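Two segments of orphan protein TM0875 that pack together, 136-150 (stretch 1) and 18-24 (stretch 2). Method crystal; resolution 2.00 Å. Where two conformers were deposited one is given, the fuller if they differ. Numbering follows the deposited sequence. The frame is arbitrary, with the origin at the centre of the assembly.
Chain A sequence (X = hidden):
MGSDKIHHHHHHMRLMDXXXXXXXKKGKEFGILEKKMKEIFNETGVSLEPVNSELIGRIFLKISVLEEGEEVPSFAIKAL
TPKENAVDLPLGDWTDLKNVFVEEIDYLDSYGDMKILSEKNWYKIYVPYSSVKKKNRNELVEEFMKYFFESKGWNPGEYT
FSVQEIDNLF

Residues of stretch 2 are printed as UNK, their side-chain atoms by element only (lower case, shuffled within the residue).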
# COMPACT_ATOMS: atom_id res chain seq x y z
N ASN A 136 -16.22 -21.89 -0.36
CA ASN A 136 -16.37 -20.95 -1.47
C ASN A 136 -15.91 -19.54 -1.07
O ASN A 136 -15.61 -19.27 0.10
CB ASN A 136 -17.82 -20.99 -2.03
CG ASN A 136 -18.84 -20.55 -1.00
OD1 ASN A 136 -18.77 -19.45 -0.53
ND2 ASN A 136 -19.76 -21.42 -0.64
N ARG A 137 -15.81 -18.66 -2.04
CA ARG A 137 -15.41 -17.28 -1.78
C ARG A 137 -16.25 -16.57 -0.71
O ARG A 137 -15.69 -15.83 0.11
CB ARG A 137 -15.45 -16.48 -3.07
CG ARG A 137 -14.61 -15.24 -3.07
CD ARG A 137 -14.76 -14.45 -4.33
NE ARG A 137 -16.04 -13.77 -4.33
CZ ARG A 137 -16.59 -13.15 -5.38
NH1 ARG A 137 -15.98 -13.15 -6.57
NH2 ARG A 137 -17.76 -12.53 -5.22
N ASN A 138 -17.56 -16.82 -0.71
CA ASN A 138 -18.50 -16.20 0.24
C ASN A 138 -18.16 -16.52 1.67
O ASN A 138 -18.15 -15.63 2.51
CB ASN A 138 -19.95 -16.69 0.07
CG ASN A 138 -20.57 -16.28 -1.24
OD1 ASN A 138 -19.87 -15.87 -2.17
ND2 ASN A 138 -21.91 -16.39 -1.31
N GLU A 139 -17.88 -17.79 1.94
CA GLU A 139 -17.56 -18.25 3.28
C GLU A 139 -16.26 -17.63 3.80
O GLU A 139 -16.21 -17.17 4.93
CB GLU A 139 -17.42 -19.76 3.31
CG GLU A 139 -18.71 -20.53 3.14
CD GLU A 139 -18.44 -22.03 3.09
OE1 GLU A 139 -18.10 -22.53 2.02
OE2 GLU A 139 -18.54 -22.69 4.15
N LEU A 140 -15.24 -17.61 2.95
CA LEU A 140 -13.97 -16.96 3.27
C LEU A 140 -14.11 -15.47 3.53
O LEU A 140 -13.60 -14.96 4.52
CB LEU A 140 -12.92 -17.17 2.16
CG LEU A 140 -12.00 -18.38 2.20
CD1 LEU A 140 -10.84 -18.09 3.12
CD2 LEU A 140 -12.76 -19.64 2.62
N VAL A 141 -14.74 -14.77 2.62
CA VAL A 141 -14.96 -13.33 2.77
C VAL A 141 -15.75 -13.04 4.05
O VAL A 141 -15.40 -12.11 4.77
CB VAL A 141 -15.62 -12.69 1.55
CG1 VAL A 141 -15.98 -11.22 1.82
CG2 VAL A 141 -14.66 -12.74 0.33
N GLU A 142 -16.77 -13.84 4.35
CA GLU A 142 -17.56 -13.56 5.54
C GLU A 142 -16.73 -13.73 6.81
O GLU A 142 -16.87 -12.93 7.75
CB GLU A 142 -18.82 -14.40 5.66
CG GLU A 142 -19.59 -14.07 6.96
CD GLU A 142 -20.09 -12.62 7.06
OE1 GLU A 142 -19.43 -11.73 7.70
OE2 GLU A 142 -21.18 -12.36 6.48
N GLU A 143 -15.86 -14.75 6.84
CA GLU A 143 -14.94 -14.90 7.99
C GLU A 143 -13.99 -13.73 8.06
O GLU A 143 -13.70 -13.24 9.14
CB GLU A 143 -14.11 -16.18 7.90
CG GLU A 143 -14.74 -17.37 8.57
CD GLU A 143 -14.53 -17.38 10.08
OE1 GLU A 143 -13.40 -17.75 10.56
OE2 GLU A 143 -15.50 -17.03 10.79
N PHE A 144 -13.42 -13.33 6.93
CA PHE A 144 -12.50 -12.21 6.91
C PHE A 144 -13.17 -10.94 7.46
O PHE A 144 -12.53 -10.19 8.20
CB PHE A 144 -11.92 -11.93 5.54
CG PHE A 144 -11.21 -10.65 5.48
CD1 PHE A 144 -9.98 -10.50 6.08
CD2 PHE A 144 -11.81 -9.54 4.87
CE1 PHE A 144 -9.32 -9.27 6.08
CE2 PHE A 144 -11.17 -8.31 4.89
CZ PHE A 144 -9.92 -8.18 5.46
N MSE A 145 -14.44 -10.71 7.09
CA MSE A 145 -15.16 -9.50 7.48
C MSE A 145 -15.49 -9.46 8.97
O MSE A 145 -15.44 -8.37 9.58
CB MSE A 145 -16.38 -9.26 6.60
CG MSE A 145 -16.02 -8.87 5.17
SE MSE A 145 -14.75 -7.34 4.99
CE MSE A 145 -16.09 -5.81 5.48
N LYS A 146 -15.68 -10.63 9.58
CA LYS A 146 -15.79 -10.70 11.03
C LYS A 146 -14.49 -10.28 11.69
O LYS A 146 -14.50 -9.51 12.62
CB LYS A 146 -16.11 -12.11 11.51
CG LYS A 146 -17.55 -12.48 11.52
CD LYS A 146 -17.71 -13.93 11.98
CE LYS A 146 -17.87 -14.94 10.82
NZ LYS A 146 -19.31 -15.39 10.61
N TYR A 147 -13.37 -10.84 11.22
CA TYR A 147 -12.05 -10.41 11.64
C TYR A 147 -11.85 -8.90 11.48
O TYR A 147 -11.37 -8.23 12.42
CB TYR A 147 -10.92 -11.14 10.87
CG TYR A 147 -9.59 -10.44 11.00
CD1 TYR A 147 -8.78 -10.64 12.14
CD2 TYR A 147 -9.15 -9.57 10.02
CE1 TYR A 147 -7.57 -9.98 12.28
CE2 TYR A 147 -7.95 -8.89 10.16
CZ TYR A 147 -7.15 -9.12 11.27
OH TYR A 147 -5.94 -8.44 11.37
N PHE A 148 -12.20 -8.38 10.31
CA PHE A 148 -12.01 -6.98 9.98
C PHE A 148 -12.79 -6.04 10.94
O PHE A 148 -12.23 -5.15 11.55
CB PHE A 148 -12.37 -6.71 8.50
CG PHE A 148 -12.35 -5.23 8.13
CD1 PHE A 148 -11.17 -4.59 7.84
CD2 PHE A 148 -13.53 -4.49 8.16
CE1 PHE A 148 -11.16 -3.24 7.56
CE2 PHE A 148 -13.53 -3.14 7.85
CZ PHE A 148 -12.35 -2.50 7.57
N PHE A 149 -14.08 -6.27 11.07
CA PHE A 149 -14.89 -5.45 11.97
C PHE A 149 -14.40 -5.56 13.41
O PHE A 149 -14.25 -4.56 14.08
CB PHE A 149 -16.39 -5.80 11.85
CG PHE A 149 -16.99 -5.42 10.53
CD1 PHE A 149 -16.78 -4.16 10.01
CD2 PHE A 149 -17.71 -6.33 9.78
CE1 PHE A 149 -17.31 -3.81 8.79
CE2 PHE A 149 -18.23 -5.97 8.56
CZ PHE A 149 -18.02 -4.72 8.07
N GLU A 150 -14.12 -6.77 13.87
CA GLU A 150 -13.64 -6.94 15.24
C GLU A 150 -12.28 -6.23 15.47
O GLU A 150 -12.07 -5.63 16.53
CB GLU A 150 -13.57 -8.41 15.61
CG GLU A 150 -14.96 -9.05 15.73
CD GLU A 150 -14.92 -10.57 15.85
OE1 GLU A 150 -13.81 -11.15 15.91
OE2 GLU A 150 -16.01 -11.20 15.88
N UNK A 18 -7.67 -10.01 -7.18
CA UNK A 18 -8.03 -9.15 -6.01
C UNK A 18 -9.53 -8.85 -5.92
O UNK A 18 -10.26 -8.82 -6.91
c UNK A 18 -7.26 -7.13 -7.31
c UNK A 18 -7.40 -6.99 -4.77
c UNK A 18 -7.13 -7.87 -6.00
c UNK A 18 -6.16 -6.78 -3.87
N UNK A 19 -10.01 -8.71 -4.71
CA UNK A 19 -11.38 -8.29 -4.45
C UNK A 19 -11.43 -6.91 -3.85
O UNK A 19 -10.67 -6.61 -2.96
c UNK A 19 -12.07 -10.71 -3.91
c UNK A 19 -12.91 -10.92 -5.20
c UNK A 19 -12.60 -11.56 -2.78
c UNK A 19 -12.06 -9.25 -3.48
N UNK A 20 -12.37 -6.11 -4.34
CA UNK A 20 -12.69 -4.82 -3.77
C UNK A 20 -13.95 -4.99 -2.93
O UNK A 20 -15.00 -5.38 -3.45
o UNK A 20 -12.83 -0.70 -5.92
c UNK A 20 -13.46 -2.46 -4.39
o UNK A 20 -14.86 -1.48 -6.04
c UNK A 20 -12.94 -3.80 -4.89
c UNK A 20 -13.73 -1.47 -5.53
N UNK A 21 -13.85 -4.66 -1.64
CA UNK A 21 -14.95 -4.77 -0.70
C UNK A 21 -15.36 -3.37 -0.20
O UNK A 21 -14.53 -2.60 0.32
c UNK A 21 -14.60 -5.69 0.49
c UNK A 21 -14.21 -7.06 -0.01
c UNK A 21 -13.71 -7.95 1.01
c UNK A 21 -15.76 -5.74 1.48
N UNK A 22 -16.64 -3.04 -0.39
CA UNK A 22 -17.19 -1.76 0.08
C UNK A 22 -18.10 -2.10 1.23
O UNK A 22 -18.97 -2.94 1.08
c UNK A 22 -16.11 0.07 -2.23
c UNK A 22 -17.26 -0.90 -2.38
c UNK A 22 -18.24 -0.40 -3.46
c UNK A 22 -17.98 -1.09 -1.05
N UNK A 23 -17.89 -1.48 2.39
CA UNK A 23 -18.72 -1.76 3.54
C UNK A 23 -19.49 -0.51 3.92
O UNK A 23 -19.06 0.60 3.61
c UNK A 23 -14.75 -0.40 5.48
c UNK A 23 -17.35 -0.45 6.36
c UNK A 23 -15.61 -1.29 4.95
o UNK A 23 -14.26 1.36 6.98
c UNK A 23 -17.91 -2.31 4.74
c UNK A 23 -16.49 0.44 6.88
c UNK A 23 -16.94 -1.33 5.36
c UNK A 23 -15.17 0.45 6.46
N UNK A 24 -20.65 -0.70 4.57
CA UNK A 24 -21.56 0.39 4.90
C UNK A 24 -22.23 0.13 6.22
O UNK A 24 -22.76 -0.97 6.42
c UNK A 24 -21.74 -0.54 0.30
c UNK A 24 -22.70 0.51 3.84
c UNK A 24 -22.24 0.56 2.40
c UNK A 24 -21.38 0.68 -0.26
c UNK A 24 -21.44 1.83 0.50
c UNK A 24 -21.87 1.76 1.82
c UNK A 24 -22.15 -0.59 1.64
o UNK A 24 -20.96 0.77 -1.57

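Position 18 carries four side-chain carbons and no heteroatom. The chain forks at the first of them, CB, and one arm runs two carbons long, the pattern of isoleucine. None of its side-chain atoms comes within 10 Å of the helix, so the assignment rests on branching alone: Ile 18.

Position 19 also has four carbons, but here the fork lies at the second, one bond beyond CB, which separates leucine from isoleucine. CA-to-CB points toward the helix, and one tip of the fork lies close to Arg 137 and Val 141. The residue is Leu 19, with chi1 m and chi2 t. Its CD1 is 3.9 Å from Arg 137 CD and likewise 3.9 Å from Val 141 CG2, while CD2 lies over one face of the Arg 137 guanidinium. The arginine thus offers its aliphatic portion and a flat face to an apolar neighbour.

Position 20 shows three carbons, the third bearing two oxygens, an unbranched chain ending in a carboxylate. It stays about 10 Å from the helix and touches nothing there. This is Glu 20, with chi1 and chi2 both t.

Position 21 returns to four carbons forked at CB, with one arm two carbons long, and CA-to-CB again points toward the helix. Val 141 and Met 145 are its neighbours. It is Ile 21, and both arms find a partner: CD1 is 4.1 Å from Val 141 CG1, and CG2 is 4.0 Å from SE of Met 145, a selenomethionine.

Position 22 has four carbons forked at the second. Its CA-to-CB bond points away, and the side chain comes no nearer than 8.3 Å to the helix. The fork identifies Leu 22.

Position 23 consists of one carbon followed by a six-carbon ring bearing one oxygen, a phenol. CA-to-CB points toward the helix, and the group meets Met 145, Phe 148 and Phe 149. It is Tyr 23, chi1 p. Its CB lies 4.0 Å from Met 145 CE and 4.1 Å from Phe 149 CZ, and its CE2 is 3.8 Å from Phe 148 CZ. The Phe 148 ring is oblique to it, with planes at 55° and centroids 5.4 Å apart; Phe 149 turns its edge toward the tyrosine face in an offset arrangement, with planes at 84°. The hydroxyl is hydrogen-bonded elsewhere in the structure.

Position 24 repeats the phenol ring, but CA-to-CB points away and the side chain stays 8.2 Å off. It is Tyr 24.

The contact works by alternation. Along the strand, Leu 19, Ile 21 and Tyr 23 face the helix, whose Arg 137, Val 141, Met 145 and Phe 148 side chains start toward it; Phe 149 starts sideways, yet its end comes nearer. The axes cross at -52° with a closest approach of 12.0 Å, leaving room for side chains between the backbones. No hydrogen bond joins the stretches, so the 363 Å² buried reflects chiefly apolar packing.

Stretch 2 18-24: ILEILYY
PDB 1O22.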